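Local coordinates for putative MAR1 (PDB 1X9G), which is of unknown function but belongs to the isochorismatase superfamily and may be a hydrolase, possibly a ribonuclease, at residues E102-V107 with L129-R134. Sequence-based numbering, arbitrary orientation.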
loop_
_atom_site.group_PDB
_atom_site.type_symbol
_atom_site.label_atom_id
_atom_site.label_comp_id
_atom_site.label_asym_id
_atom_site.label_seq_id
_atom_site.Cartn_x
_atom_site.Cartn_y
_atom_site.Cartn_z
ATOM N N GLU A 102 22.340 -24.760 5.581
ATOM C CA GLU A 102 22.748 -25.439 6.803
ATOM C C GLU A 102 23.136 -24.424 7.892
ATOM O O GLU A 102 22.933 -24.657 9.092
ATOM C CB GLU A 102 23.866 -26.473 6.540
ATOM C CG GLU A 102 24.972 -26.079 5.527
ATOM C CD GLU A 102 26.013 -27.216 5.281
ATOM O OE1 GLU A 102 25.980 -28.244 6.028
ATOM O OE2 GLU A 102 26.866 -27.073 4.347
ATOM N N LEU A 103 23.658 -23.283 7.447
ATOM C CA LEU A 103 24.041 -22.193 8.338
ATOM C C LEU A 103 22.804 -21.445 8.892
ATOM O O LEU A 103 22.930 -20.500 9.681
ATOM C CB LEU A 103 24.994 -21.275 7.578
ATOM C CG LEU A 103 26.041 -20.324 8.157
ATOM C CD1 LEU A 103 27.070 -20.995 9.123
ATOM C CD2 LEU A 103 26.742 -19.701 6.983
ATOM N N LEU A 104 21.617 -21.923 8.505
ATOM C CA LEU A 104 20.315 -21.416 8.969
ATOM C C LEU A 104 19.473 -22.533 9.581
ATOM O O LEU A 104 18.292 -22.341 9.875
ATOM C CB LEU A 104 19.512 -20.823 7.788
ATOM C CG LEU A 104 20.003 -19.557 7.103
ATOM C CD1 LEU A 104 19.131 -19.217 5.852
ATOM C CD2 LEU A 104 20.117 -18.380 8.054
ATOM N N GLU A 105 20.065 -23.713 9.730
ATOM C CA GLU A 105 19.335 -24.850 10.286
ATOM C C GLU A 105 18.750 -24.557 11.659
ATOM O O GLU A 105 17.712 -25.121 12.000
ATOM C CB GLU A 105 20.183 -26.123 10.318
ATOM C CG GLU A 105 19.946 -27.104 9.145
ATOM C CD GLU A 105 20.983 -28.261 9.107
ATOM O OE1 GLU A 105 21.176 -28.957 10.139
ATOM O OE2 GLU A 105 21.609 -28.471 8.036
ATOM N N ASP A 106 19.383 -23.660 12.420
ATOM C CA ASP A 106 18.906 -23.302 13.780
ATOM C C ASP A 106 18.600 -21.811 13.984
ATOM O O ASP A 106 18.654 -21.314 15.132
ATOM C CB ASP A 106 19.952 -23.720 14.826
ATOM C CG ASP A 106 21.260 -22.947 14.679
ATOM O OD1 ASP A 106 21.441 -22.254 13.649
ATOM O OD2 ASP A 106 22.110 -23.034 15.592
ATOM N N VAL A 107 18.320 -21.100 12.883
ATOM C CA VAL A 107 18.134 -19.643 12.911
ATOM C C VAL A 107 16.661 -19.383 12.712
ATOM O O VAL A 107 16.041 -20.021 11.865
ATOM C CB VAL A 107 19.074 -18.889 11.870
ATOM C CG1 VAL A 107 18.624 -17.429 11.598
ATOM C CG2 VAL A 107 20.538 -18.866 12.372
ATOM N N LEU A 129 11.303 -17.152 3.072
ATOM C CA LEU A 129 9.930 -17.328 3.516
ATOM C C LEU A 129 9.504 -18.762 3.379
ATOM O O LEU A 129 8.896 -19.302 4.286
ATOM C CB LEU A 129 8.920 -16.367 2.835
ATOM C CG LEU A 129 9.001 -14.902 3.291
ATOM C CD1 LEU A 129 8.107 -13.991 2.467
ATOM C CD2 LEU A 129 8.837 -14.671 4.801
ATOM N N ASP A 130 9.822 -19.371 2.245
ATOM C CA ASP A 130 9.629 -20.807 2.041
ATOM C C ASP A 130 10.326 -21.720 3.056
ATOM O O ASP A 130 9.867 -22.836 3.286
ATOM C CB ASP A 130 9.986 -21.190 0.616
ATOM C CG ASP A 130 8.859 -20.860 -0.335
ATOM O OD1 ASP A 130 8.747 -19.694 -0.814
ATOM O OD2 ASP A 130 8.014 -21.764 -0.545
ATOM N N MET A 131 11.377 -21.221 3.700
ATOM C CA MET A 131 12.059 -21.968 4.744
ATOM C C MET A 131 11.456 -21.757 6.147
ATOM O O MET A 131 11.987 -22.264 7.127
ATOM C CB MET A 131 13.557 -21.620 4.748
ATOM C CG MET A 131 14.319 -22.109 3.528
ATOM S SD MET A 131 16.049 -21.693 3.706
ATOM C CE MET A 131 16.659 -23.131 4.621
ATOM N N ASN A 132 10.351 -21.011 6.217
ATOM C CA ASN A 132 9.705 -20.592 7.470
ATOM C C ASN A 132 10.519 -19.690 8.385
ATOM O O ASN A 132 10.269 -19.669 9.583
ATOM C CB ASN A 132 9.176 -21.767 8.302
ATOM C CG ASN A 132 8.278 -22.694 7.516
ATOM O OD1 ASN A 132 7.328 -22.282 6.834
ATOM N ND2 ASN A 132 8.563 -23.975 7.631
ATOM N N LYS A 133 11.469 -18.926 7.863
ATOM C CA LYS A 133 12.125 -17.946 8.733
ATOM C C LYS A 133 11.327 -16.634 8.741
ATOM O O LYS A 133 10.601 -16.361 7.772
ATOM C CB LYS A 133 13.581 -17.739 8.325
ATOM C CG LYS A 133 14.491 -18.818 8.904
ATOM C CD LYS A 133 14.528 -20.090 8.027
ATOM C CE LYS A 133 15.768 -20.922 8.320
ATOM N NZ LYS A 133 15.576 -21.839 9.477
ATOM N N ARG A 134 11.396 -15.853 9.827
ATOM C CA ARG A 134 10.819 -14.514 9.737
ATOM C C ARG A 134 11.863 -13.627 9.079
ATOM O O ARG A 134 13.049 -13.661 9.463
ATOM C CB ARG A 134 10.379 -13.913 11.072
ATOM C CG ARG A 134 9.976 -14.895 12.140
ATOM C CD ARG A 134 8.641 -14.643 12.800
ATOM N NE ARG A 134 8.179 -13.250 12.836
ATOM C CZ ARG A 134 8.139 -12.483 13.928
ATOM N NH1 ARG A 134 8.590 -12.944 15.101
ATOM N NH2 ARG A 134 7.677 -11.239 13.841
#
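Lys133 reaches across to the turn Leu104–Val107 and bridges two of its carbonyl oxygens with a single ammonium group. Lys133 NZ donates to Leu104 O at 2.8 Å and to Val107 O at 3.0 Å, the residues that open and close this type I beta turn. Both bonds meet their carbonyl at 158°; the one to Val107 O lies in the carbonyl plane, whereas the approach to Leu104 O is tilted 20° from it. Leu104 O also accepts the bond that closes the turn, from Val107 N at 3.3 Å, so two donors grip this oxygen. Bends at the second and fourth side-chain torsions curl the lysine chain and bring NZ within bonding distance of both oxygens. On the same loop, Lys61 of strand 60-67 bonds to Leu103 O and forms a salt bridge with Asp106.

The turn links helix 98-102 to strand 109-115, while 129-134 carries the chain from helix 117-130 into strand 134-143. These connections precede two neighbouring strands of the parallel alpha/beta sheet of the isochorismatase fold, and Arg134, where strand 134-143 begins, pairs through its backbone with Asp108 and Ala110 at the start of strand 109-115. Helix 117-130 ends in a Schellman motif, with Asn132 at positive phi and Asn132 N bonded to Leu129 O at 3.0 Å.

Apolar contact accompanies the polar pair. Near its end the lysine chain meets Leu104, Lys133 CE lying 3.8 Å from Leu104 CB. Leu104 CD1 touches Met131 SD more loosely, at 4.5 Å. Leu104 and Val107 both pack on Ala22 of strand 21-26.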